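Glycosyl hydrolase (Rhizobium leguminosarum bv. trifolii, PDB 5NDX) probably hydrolyses O-glycosidic bonds as a family 39 glycoside hydrolase, the bacterial orthologue of human alpha-L-iduronidase. Local coordinates at residues H275-G280 with G319-T324; I325-G330 with I361-L366; V426-S431 with I508-D513. The protein carries 2 engineered substitutions. One frame throughout, in Å; residues are numbered along the deposited sequence.

Overall arrangement
Interactions 1 and 2 are neighbours, their centres about 9 Å apart, and Lys363 joins them: its NZ lies 2.9 Å from Gly319 O and 2.9 Å from Thr324 OG1, reaching from interaction 2 into segment 319-324. Interaction 1 meets the bound ligand 8U8 directly through Arg323, whose side chain is about 9 Å from that of Gln146, the predicted proton-donor position and one altered in this structure. Interaction 2 is set further back, the side chain of Ile325 about 12 Å from 8U8. Interaction 3 belongs to a separate beta sheet; its centre is about 33 Å from that of interaction 1 and 32 Å from that of interaction 2.

Interaction 1 (H275-G280 with G319-T324); sequences HHSWHG and GWSQRT. With 8U8 ((2~{R},3~{S},4~{S},5~{R},6~{S})-6-(4-methyl-2-oxidanylidene-chromen-7-yl)oxy-3,4,5-tris(oxidanyl)oxane-2-carboxylic acid), chain M.
Arg323 runs from the face of the His279 ring to the ligand. Its CB sits over that face, 3.8 Å from the ring centroid, a CH-pi contact. With CG anti to the backbone N (chi1 -176°), the chain continues beside the same ring: Arg323 CG is 3.7 Å from His279 NE2, and CD stays near that nitrogen too. A bend at chi3 (88°) then turns the guanidinium toward 8U8. NH1 donates an almost straight bond to O6 of the ligand carboxylate (3.0 Å, 169° at the hydrogen), while NH2 reaches the ring hydroxyl O5 at 2.5 Å. Gln269 O and Asp313 O take further bonds from NH1 and NH2.

Ser321 and His279 form the main body of the contact, which joins the loops following the last two strands of the TIM barrel, 261-263 and 307-310. Trp278 CZ3 lies against the opposite face of the His279 ring, and ND1 donates to His276 O. Across the segments, His276 N binds Ser321 O at 2.8 Å on a carbonyl lone pair, and the hydroxyls Ser277 OG and Ser321 OG pair at 2.8 Å.

One arginine thus reads two ligand groups, carboxylate and hydroxyl. Its charge would probably favour an ionised carboxylate and, with Arg323 NE 5.2 Å from His279 NE2, disfavour a protonated His279.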
loop_
_atom_site.group_PDB
_atom_site.type_symbol
_atom_site.label_atom_id
_atom_site.label_comp_id
_atom_site.label_asym_id
_atom_site.label_seq_id
_atom_site.Cartn_x
_atom_site.Cartn_y
_atom_site.Cartn_z
ATOM N N HIS A 275 -19.634 6.417 2.456
ATOM C CA HIS A 275 -19.679 6.122 1.034
ATOM C C HIS A 275 -19.230 7.341 0.212
ATOM O O HIS A 275 -19.861 8.391 0.251
ATOM C CB HIS A 275 -21.058 5.647 0.630
ATOM C CG HIS A 275 -21.442 4.412 1.343
ATOM N ND1 HIS A 275 -20.973 3.176 0.978
ATOM C CD2 HIS A 275 -22.169 4.222 2.469
ATOM C CE1 HIS A 275 -21.448 2.266 1.797
ATOM N NE2 HIS A 275 -22.187 2.872 2.705
ATOM N N HIS A 276 -18.038 7.211 -0.377
ATOM C CA HIS A 276 -17.500 8.202 -1.285
ATOM C C HIS A 276 -16.996 7.389 -2.484
ATOM O O HIS A 276 -15.944 6.714 -2.407
ATOM C CB HIS A 276 -16.365 8.963 -0.629
ATOM C CG HIS A 276 -16.731 9.658 0.642
ATOM N ND1 HIS A 276 -17.564 10.762 0.676
ATOM C CD2 HIS A 276 -16.371 9.420 1.926
ATOM C CE1 HIS A 276 -17.687 11.177 1.922
ATOM N NE2 HIS A 276 -16.985 10.375 2.699
ATOM N N SER A 277 -17.757 7.450 -3.566
ATOM C CA SER A 277 -17.605 6.600 -4.725
ATOM C C SER A 277 -16.290 6.733 -5.516
ATOM O O SER A 277 -15.860 5.797 -6.186
ATOM C CB SER A 277 -18.790 6.768 -5.652
ATOM O OG SER A 277 -19.913 6.115 -5.085
ATOM N N TRP A 278 -15.655 7.877 -5.386
ATOM C CA TRP A 278 -14.365 8.088 -5.950
ATOM C C TRP A 278 -13.275 7.109 -5.455
ATOM O O TRP A 278 -12.273 6.950 -6.139
ATOM C CB TRP A 278 -13.892 9.533 -5.743
ATOM C CG TRP A 278 -13.959 10.111 -4.408
ATOM C CD1 TRP A 278 -14.949 10.969 -3.936
ATOM C CD2 TRP A 278 -12.985 10.015 -3.362
ATOM N NE1 TRP A 278 -14.662 11.334 -2.651
ATOM C CE2 TRP A 278 -13.464 10.773 -2.278
ATOM C CE3 TRP A 278 -11.773 9.301 -3.213
ATOM C CZ2 TRP A 278 -12.755 10.899 -1.089
ATOM C CZ3 TRP A 278 -11.057 9.456 -2.076
ATOM C CH2 TRP A 278 -11.544 10.250 -1.017
ATOM N N HIS A 279 -13.489 6.450 -4.318
ATOM C CA HIS A 279 -12.580 5.387 -3.892
ATOM C C HIS A 279 -12.524 4.220 -4.874
ATOM O O HIS A 279 -11.537 3.474 -4.906
ATOM C CB HIS A 279 -12.944 4.870 -2.523
ATOM C CG HIS A 279 -12.577 5.795 -1.400
ATOM N ND1 HIS A 279 -13.520 6.438 -0.638
ATOM C CD2 HIS A 279 -11.379 6.165 -0.895
ATOM C CE1 HIS A 279 -12.930 7.169 0.289
ATOM N NE2 HIS A 279 -11.633 7.054 0.133
ATOM N N GLY A 280 -13.555 4.063 -5.682
ATOM C CA GLY A 280 -13.605 2.976 -6.670
ATOM C C GLY A 280 -13.140 3.348 -8.042
ATOM O O GLY A 280 -13.192 2.528 -8.976
ATOM N N GLY A 319 -17.073 -2.103 0.534
ATOM C CA GLY A 319 -17.612 -1.962 -0.814
ATOM C C GLY A 319 -16.871 -0.990 -1.711
ATOM O O GLY A 319 -15.824 -0.415 -1.348
ATOM N N TRP A 320 -17.426 -0.801 -2.886
ATOM C CA TRP A 320 -16.830 0.073 -3.921
ATOM C C TRP A 320 -16.553 1.497 -3.460
ATOM O O TRP A 320 -15.522 2.099 -3.848
ATOM C CB TRP A 320 -17.731 0.107 -5.135
ATOM C CG TRP A 320 -17.808 -1.161 -5.956
ATOM C CD1 TRP A 320 -18.845 -2.049 -5.998
ATOM C CD2 TRP A 320 -16.854 -1.619 -6.911
ATOM N NE1 TRP A 320 -18.571 -3.049 -6.884
ATOM C CE2 TRP A 320 -17.360 -2.806 -7.466
ATOM C CE3 TRP A 320 -15.604 -1.176 -7.308
ATOM C CZ2 TRP A 320 -16.667 -3.538 -8.444
ATOM C CZ3 TRP A 320 -14.923 -1.900 -8.275
ATOM C CH2 TRP A 320 -15.474 -3.068 -8.840
ATOM N N SER A 321 -17.433 2.019 -2.606
ATOM C CA SER A 321 -17.465 3.407 -2.196
ATOM C C SER A 321 -16.816 3.614 -0.865
ATOM O O SER A 321 -16.738 4.737 -0.381
ATOM C CB SER A 321 -18.949 3.873 -2.024
ATOM O OG SER A 321 -19.441 3.980 -3.315
ATOM N N GLN A 322 -16.302 2.571 -0.265
ATOM C CA GLN A 322 -15.552 2.748 0.985
ATOM C C GLN A 322 -14.057 2.835 0.733
ATOM O O GLN A 322 -13.633 2.530 -0.380
ATOM C CB GLN A 322 -15.962 1.616 1.910
ATOM C CG GLN A 322 -17.439 1.776 2.291
ATOM C CD GLN A 322 -17.963 0.622 3.111
ATOM O OE1 GLN A 322 -17.675 -0.546 2.842
ATOM N NE2 GLN A 322 -18.679 0.936 4.146
ATOM N N ARG A 323 -13.270 3.276 1.723
ATOM C CA ARG A 323 -11.816 3.411 1.555
ATOM C C ARG A 323 -11.150 2.072 1.768
ATOM O O ARG A 323 -10.637 1.725 2.876
ATOM C CB ARG A 323 -11.253 4.420 2.499
ATOM C CG ARG A 323 -9.744 4.709 2.335
ATOM C CD ARG A 323 -9.425 5.956 3.207
ATOM N NE ARG A 323 -9.144 5.485 4.421
ATOM C CZ ARG A 323 -9.406 5.974 5.619
ATOM N NH1 ARG A 323 -9.929 7.152 5.928
ATOM N NH2 ARG A 323 -9.019 5.159 6.551
ATOM N N THR A 324 -11.256 1.295 0.724
ATOM C CA THR A 324 -10.837 -0.112 0.719
ATOM C C THR A 324 -10.163 -0.359 -0.625
ATOM O O THR A 324 -10.519 0.267 -1.659
ATOM C CB THR A 324 -12.028 -1.087 0.901
ATOM O OG1 THR A 324 -12.877 -1.061 -0.240
ATOM C CG2 THR A 324 -12.886 -0.690 2.119
HETATM C C15 8U8 M . -12.559 10.368 16.869
HETATM C C13 8U8 M . -11.531 11.025 16.155
HETATM C C14 8U8 M . -11.253 12.360 16.462
HETATM C C16 8U8 M . -10.219 13.035 15.807
HETATM O O9 8U8 M . -10.055 14.216 16.107
HETATM O O8 8U8 M . -9.461 12.413 14.835
HETATM C C11 8U8 M . -9.628 11.072 14.590
HETATM C C10 8U8 M . -8.756 10.435 13.702
HETATM C C12 8U8 M . -10.677 10.365 15.239
HETATM C C7 8U8 M . -10.789 8.985 14.980
HETATM C C8 8U8 M . -9.911 8.350 14.095
HETATM C C9 8U8 M . -8.896 9.067 13.439
HETATM O O2 8U8 M . -7.984 8.478 12.585
HETATM C C5 8U8 M . -8.241 7.240 11.815
HETATM O O1 8U8 M . -9.518 7.357 11.167
HETATM C C1 8U8 M . -10.107 6.215 10.677
HETATM C C6 8U8 M . -10.676 6.672 9.459
HETATM O O7 8U8 M . -11.654 6.053 9.056
HETATM O O6 8U8 M . -10.120 7.613 8.922
HETATM C C2 8U8 M . -9.156 5.046 10.275
HETATM O O5 8U8 M . -8.544 5.359 9.006
HETATM C C3 8U8 M . -8.079 4.692 11.392
HETATM O O4 8U8 M . -8.345 3.438 11.917
HETATM C C4 8U8 M . -8.045 5.767 12.524
HETATM O O3 8U8 M . -6.809 5.559 13.321
HETATM O O HOH W 1 -9.505 1.798 -3.762
#

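Interaction 2 (I325-G330 with I361-L366); sequences IFAYFG and IKKPGL
Phe326 lays its ring alongside the aliphatic stem of Lys362, CE2 reaching Lys362 CG at 3.6 Å, while its tip crosses Leu366 obliquely with CZ 3.7 Å from CD2. CG anti to the carbonyl carbon (chi1 -59°) sends the ring out on the sheet face it shares with Lys362. An alanine here would lose the ring's contacts with Lys362 CG and Leu366 CD2 and would probably loosen the packing between the strand and the start of helix 364-372.

Strands 326-330 and 358-362 form a small antiparallel sheet after the last barrel strand, 307-310, packed between helix 36-45 (Met41 and Tyr44 at Phe326) and helix 480-489 (Phe483 and Leu486 at Ile361). Ala327 and Ile361 are a hydrogen-bonded pair: Ala327 N to Ile361 O is 2.8 Å, and the return bond, Ile361 N to Ala327 O, is 3.0 Å. Phe326 and Lys362 make the adjoining non-hydrogen-bonded pair. Beyond it Lys363 N donates to Ile325 O at 2.9 Å from 40° above the carbonyl plane, a skewed approach where the chain leaves the strand and Lys363 takes the N-cap position.

Ile325 holds CG1 in the crowded position between backbone N and carbonyl carbon (chi1 48°), which leaves CG2 against the helix start, 3.7 Å from Gly365 C. On the face bearing Ala327 and Ile361, Phe329 CE1 touches Ile361 CG1 at 4.0 Å.

Both lysines are used twice over. Lys362 ends in salt bridges to Glu370 and Glu491. Lys363 lays CD 3.4 Å from Phe326 C, and its NZ meets oxygens of segment 319-324, uncharged groups that its ammonium charge is likely to polarise.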
loop_
_atom_site.group_PDB
_atom_site.type_symbol
_atom_site.label_atom_id
_atom_site.label_comp_id
_atom_site.label_asym_id
_atom_site.label_seq_id
_atom_site.Cartn_x
_atom_site.Cartn_y
_atom_site.Cartn_z
ATOM N N ILE A 325 -9.190 -1.258 -0.618
ATOM C CA ILE A 325 -8.460 -1.600 -1.796
ATOM C C ILE A 325 -9.134 -2.731 -2.589
ATOM O O ILE A 325 -8.704 -3.023 -3.739
ATOM C CB ILE A 325 -6.967 -1.951 -1.511
ATOM C CG1 ILE A 325 -6.799 -2.933 -0.364
ATOM C CG2 ILE A 325 -6.187 -0.668 -1.308
ATOM C CD1 ILE A 325 -5.450 -3.589 -0.260
ATOM N N PHE A 326 -10.130 -3.383 -2.006
ATOM C CA PHE A 326 -10.953 -4.337 -2.766
ATOM C C PHE A 326 -12.419 -4.014 -2.563
ATOM O O PHE A 326 -12.781 -3.516 -1.512
ATOM C CB PHE A 326 -10.743 -5.786 -2.311
ATOM C CG PHE A 326 -9.318 -6.274 -2.443
ATOM C CD1 PHE A 326 -8.436 -6.069 -1.424
ATOM C CD2 PHE A 326 -8.902 -6.935 -3.576
ATOM C CE1 PHE A 326 -7.131 -6.498 -1.521
ATOM C CE2 PHE A 326 -7.574 -7.343 -3.711
ATOM C CZ PHE A 326 -6.699 -7.126 -2.675
ATOM N N ALA A 327 -13.226 -4.323 -3.575
ATOM C CA ALA A 327 -14.666 -4.401 -3.440
ATOM C C ALA A 327 -15.056 -5.849 -3.078
ATOM O O ALA A 327 -14.777 -6.796 -3.804
ATOM C CB ALA A 327 -15.320 -3.964 -4.734
ATOM N N TYR A 328 -15.639 -5.999 -1.908
ATOM C CA TYR A 328 -16.053 -7.274 -1.345
ATOM C C TYR A 328 -17.481 -7.555 -1.841
ATOM O O TYR A 328 -18.355 -6.715 -1.727
ATOM C CB TYR A 328 -16.014 -7.183 0.207
ATOM C CG TYR A 328 -16.680 -8.334 0.897
ATOM C CD1 TYR A 328 -16.013 -9.555 1.086
ATOM C CD2 TYR A 328 -17.995 -8.222 1.343
ATOM C CE1 TYR A 328 -16.646 -10.641 1.687
ATOM C CE2 TYR A 328 -18.640 -9.302 1.955
ATOM C CZ TYR A 328 -17.981 -10.506 2.127
ATOM O OH TYR A 328 -18.668 -11.576 2.695
ATOM N N PHE A 329 -17.673 -8.715 -2.444
ATOM C CA PHE A 329 -18.977 -9.249 -2.789
ATOM C C PHE A 329 -19.206 -10.477 -1.927
ATOM O O PHE A 329 -18.394 -11.413 -1.932
ATOM C CB PHE A 329 -18.985 -9.730 -4.227
ATOM C CG PHE A 329 -18.959 -8.640 -5.230
ATOM C CD1 PHE A 329 -17.752 -8.057 -5.621
ATOM C CD2 PHE A 329 -20.130 -8.203 -5.781
ATOM C CE1 PHE A 329 -17.733 -7.047 -6.563
ATOM C CE2 PHE A 329 -20.123 -7.201 -6.719
ATOM C CZ PHE A 329 -18.908 -6.636 -7.126
ATOM N N GLY A 330 -20.304 -10.477 -1.198
ATOM C CA GLY A 330 -20.688 -11.585 -0.301
ATOM C C GLY A 330 -21.631 -11.055 0.786
ATOM O O GLY A 330 -21.993 -9.885 0.756
ATOM N N ILE A 361 -12.691 -7.861 -5.721
ATOM C CA ILE A 361 -12.200 -7.248 -6.897
ATOM C C ILE A 361 -11.293 -6.056 -6.520
ATOM O O ILE A 361 -11.665 -5.222 -5.707
ATOM C CB ILE A 361 -13.371 -6.789 -7.762
ATOM C CG1 ILE A 361 -14.248 -7.956 -8.212
ATOM C CG2 ILE A 361 -12.886 -6.041 -8.976
ATOM C CD1 ILE A 361 -13.577 -8.985 -9.121
ATOM N N LYS A 362 -10.111 -5.998 -7.096
ATOM C CA LYS A 362 -9.161 -4.871 -6.912
ATOM C C LYS A 362 -9.653 -3.539 -7.348
ATOM O O LYS A 362 -10.192 -3.382 -8.424
ATOM C CB LYS A 362 -7.861 -5.110 -7.691
ATOM C CG LYS A 362 -7.006 -6.106 -7.033
ATOM C CD LYS A 362 -5.823 -6.748 -7.806
ATOM C CE LYS A 362 -5.082 -5.928 -8.778
ATOM N NZ LYS A 362 -3.801 -6.651 -9.221
ATOM N N LYS A 363 -9.374 -2.559 -6.522
ATOM C CA LYS A 363 -9.777 -1.181 -6.752
ATOM C C LYS A 363 -8.538 -0.289 -6.952
ATOM O O LYS A 363 -7.403 -0.744 -6.712
ATOM C CB LYS A 363 -10.585 -0.703 -5.540
ATOM C CG LYS A 363 -11.989 -1.276 -5.486
ATOM C CD LYS A 363 -12.670 -0.995 -4.147
ATOM C CE LYS A 363 -12.932 0.490 -3.913
ATOM N NZ LYS A 363 -13.397 0.651 -2.529
ATOM N N PRO A 364 -8.759 0.992 -7.345
ATOM C CA PRO A 364 -7.647 1.886 -7.657
ATOM C C PRO A 364 -6.695 2.203 -6.555
ATOM O O PRO A 364 -5.553 2.540 -6.853
ATOM C CB PRO A 364 -8.319 3.152 -8.209
ATOM C CG PRO A 364 -9.597 2.617 -8.806
ATOM C CD PRO A 364 -10.022 1.494 -7.909
ATOM N N GLY A 365 -7.103 2.061 -5.300
ATOM C CA GLY A 365 -6.201 2.246 -4.186
ATOM C C GLY A 365 -5.002 1.284 -4.230
ATOM O O GLY A 365 -3.940 1.620 -3.689
ATOM N N LEU A 366 -5.201 0.083 -4.800
ATOM C CA LEU A 366 -4.168 -0.944 -4.901
ATOM C C LEU A 366 -3.435 -0.832 -6.222
ATOM O O LEU A 366 -2.206 -0.832 -6.224
ATOM C CB LEU A 366 -4.719 -2.381 -4.749
ATOM C CG LEU A 366 -3.716 -3.538 -4.790
ATOM C CD1 LEU A 366 -2.566 -3.256 -3.824
ATOM C CD2 LEU A 366 -4.398 -4.840 -4.396
#

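Interaction 3 (V426-S431 with I508-D513); sequences VRLEVS and ISVDLD
Backbone hydrogen bonds define the pairing. Strands 426-431 and 508-513 run antiparallel, their axes 4.7 Å apart at closest and 169° between their directions, and three hydrogen-bonded pairs (Val426 with Leu512, Leu428 with Val510, Val430 with Ile508) each exchange two N-H to O bonds. Leu512 N meets Val426 O at 2.7 Å, nearly along the C=O axis, and Val426 N meets Leu512 O at 3.0 Å, straight to within 2°. Between these pairs CA-H...O contacts fill in, the shortest from Ser509 CA to Leu428 O at 3.1 Å.

Polar side chains occupy the face of Arg427, Glu429, Ser509 and Asp511. Arg427 is extended from CG to NE and donates NE to the anti lone pair of Glu429 OE2 in a 2.6 Å salt bridge within its own strand; Arg6 holds the same oxygen. Across the strands the charges only face each other: Asp511 OD1 is 4.3 Å from Arg427 NH1, well out of the guanidinium plane, and one water closes the gap, accepting from NH1 and donating to OD1.

Apolar contacts line the other face. Val430 and Ile508 point the same way side by side, CB to CG1 3.9 Å, and more loosely Leu428 CB meets Val510 CG1.

Strand 508-516 is outermost in this mixed sheet within the chain. Along its other edge, strand 422-431 pairs in parallel with strand 4-10. The apolar face packs against strands 407-413 and 518-526 (Val430 on Ile409, Leu428 on Val522), which the continuous strand order brings round to face it, consistent with a beta sandwich.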
loop_
_atom_site.group_PDB
_atom_site.type_symbol
_atom_site.label_atom_id
_atom_site.label_comp_id
_atom_site.label_asym_id
_atom_site.label_seq_id
_atom_site.Cartn_x
_atom_site.Cartn_y
_atom_site.Cartn_z
ATOM N N VAL A 426 0.479 15.156 -23.914
ATOM C CA VAL A 426 1.874 15.158 -23.542
ATOM C C VAL A 426 2.681 14.437 -24.620
ATOM O O VAL A 426 2.318 13.312 -25.078
ATOM C CB VAL A 426 2.109 14.495 -22.168
ATOM C CG1 VAL A 426 3.565 14.304 -21.849
ATOM C CG2 VAL A 426 1.441 15.312 -21.069
ATOM N N ARG A 427 3.759 15.092 -25.044
ATOM C CA ARG A 427 4.781 14.434 -25.854
ATOM C C ARG A 427 5.916 14.162 -24.891
ATOM O O ARG A 427 6.517 15.101 -24.368
ATOM C CB ARG A 427 5.281 15.274 -26.999
ATOM C CG ARG A 427 6.363 14.588 -27.855
ATOM C CD ARG A 427 6.988 15.536 -28.886
ATOM N NE ARG A 427 8.062 14.826 -29.567
ATOM C CZ ARG A 427 7.940 14.105 -30.686
ATOM N NH1 ARG A 427 6.802 13.974 -31.364
ATOM N NH2 ARG A 427 9.007 13.488 -31.140
ATOM N N LEU A 428 6.169 12.886 -24.634
ATOM C CA LEU A 428 7.172 12.489 -23.666
ATOM C C LEU A 428 8.393 12.016 -24.431
ATOM O O LEU A 428 8.291 11.119 -25.253
ATOM C CB LEU A 428 6.652 11.361 -22.791
ATOM C CG LEU A 428 7.643 10.761 -21.779
ATOM C CD1 LEU A 428 7.987 11.802 -20.736
ATOM C CD2 LEU A 428 7.002 9.562 -21.097
ATOM N N GLU A 429 9.528 12.609 -24.125
ATOM C CA GLU A 429 10.822 12.254 -24.699
ATOM C C GLU A 429 11.725 11.776 -23.571
ATOM O O GLU A 429 11.782 12.385 -22.524
ATOM C CB GLU A 429 11.428 13.477 -25.404
ATOM C CG GLU A 429 10.555 13.877 -26.593
ATOM C CD GLU A 429 10.991 15.108 -27.377
ATOM O OE1 GLU A 429 12.078 15.636 -27.100
ATOM O OE2 GLU A 429 10.247 15.538 -28.299
ATOM N N VAL A 430 12.407 10.673 -23.777
ATOM C CA VAL A 430 13.374 10.210 -22.803
ATOM C C VAL A 430 14.713 10.135 -23.564
ATOM O O VAL A 430 14.807 9.445 -24.567
ATOM C CB VAL A 430 13.043 8.838 -22.224
ATOM C CG1 VAL A 430 14.108 8.424 -21.204
ATOM C CG2 VAL A 430 11.681 8.832 -21.558
ATOM N N SER A 431 15.717 10.833 -23.065
ATOM C CA SER A 431 17.048 10.822 -23.656
ATOM C C SER A 431 18.072 10.310 -22.659
ATOM O O SER A 431 17.760 9.992 -21.522
ATOM C CB SER A 431 17.417 12.245 -24.111
ATOM O OG SER A 431 17.448 13.097 -23.000
ATOM N N ILE A 508 13.966 7.909 -26.777
ATOM C CA ILE A 508 12.662 7.416 -27.250
ATOM C C ILE A 508 11.668 8.559 -27.101
ATOM O O ILE A 508 11.924 9.529 -26.414
ATOM C CB ILE A 508 12.155 6.150 -26.534
ATOM C CG1 ILE A 508 11.852 6.397 -25.055
ATOM C CG2 ILE A 508 13.127 4.993 -26.689
ATOM C CD1 ILE A 508 10.445 6.904 -24.761
ATOM N N SER A 509 10.542 8.444 -27.763
ATOM C CA SER A 509 9.479 9.386 -27.566
ATOM C C SER A 509 8.143 8.740 -27.852
ATOM O O SER A 509 8.073 7.778 -28.628
ATOM C CB SER A 509 9.698 10.643 -28.436
ATOM O OG SER A 509 9.538 10.374 -29.831
ATOM N N VAL A 510 7.106 9.328 -27.253
ATOM C CA VAL A 510 5.746 8.872 -27.363
ATOM C C VAL A 510 4.738 9.996 -27.083
ATOM O O VAL A 510 5.006 10.912 -26.298
ATOM C CB VAL A 510 5.520 7.645 -26.445
ATOM C CG1 VAL A 510 5.620 8.019 -24.987
ATOM C CG2 VAL A 510 4.195 6.975 -26.761
ATOM N N ASP A 511 3.605 9.937 -27.771
ATOM C CA ASP A 511 2.493 10.848 -27.520
ATOM C C ASP A 511 1.562 10.182 -26.535
ATOM O O ASP A 511 1.277 8.999 -26.661
ATOM C CB ASP A 511 1.744 11.185 -28.772
ATOM C CG ASP A 511 2.509 12.192 -29.685
ATOM O OD1 ASP A 511 3.177 13.128 -29.177
ATOM O OD2 ASP A 511 2.413 12.045 -30.922
ATOM N N LEU A 512 1.107 10.943 -25.548
ATOM C CA LEU A 512 0.144 10.442 -24.604
ATOM C C LEU A 512 -1.034 11.391 -24.551
ATOM O O LEU A 512 -0.884 12.592 -24.480
ATOM C CB LEU A 512 0.778 10.361 -23.232
ATOM C CG LEU A 512 1.981 9.446 -23.043
ATOM C CD1 LEU A 512 2.671 9.766 -21.735
ATOM C CD2 LEU A 512 1.487 8.012 -23.034
ATOM N N ASP A 513 -2.209 10.805 -24.560
ATOM C CA ASP A 513 -3.460 11.483 -24.234
ATOM C C ASP A 513 -3.669 11.253 -22.753
ATOM O O ASP A 513 -3.685 10.101 -22.296
ATOM C CB ASP A 513 -4.583 10.870 -25.054
ATOM C CG ASP A 513 -5.948 11.277 -24.535
ATOM O OD1 ASP A 513 -6.295 12.485 -24.716
ATOM O OD2 ASP A 513 -6.603 10.393 -23.871
HETATM O O HOH W 2 4.125 14.965 -30.963
#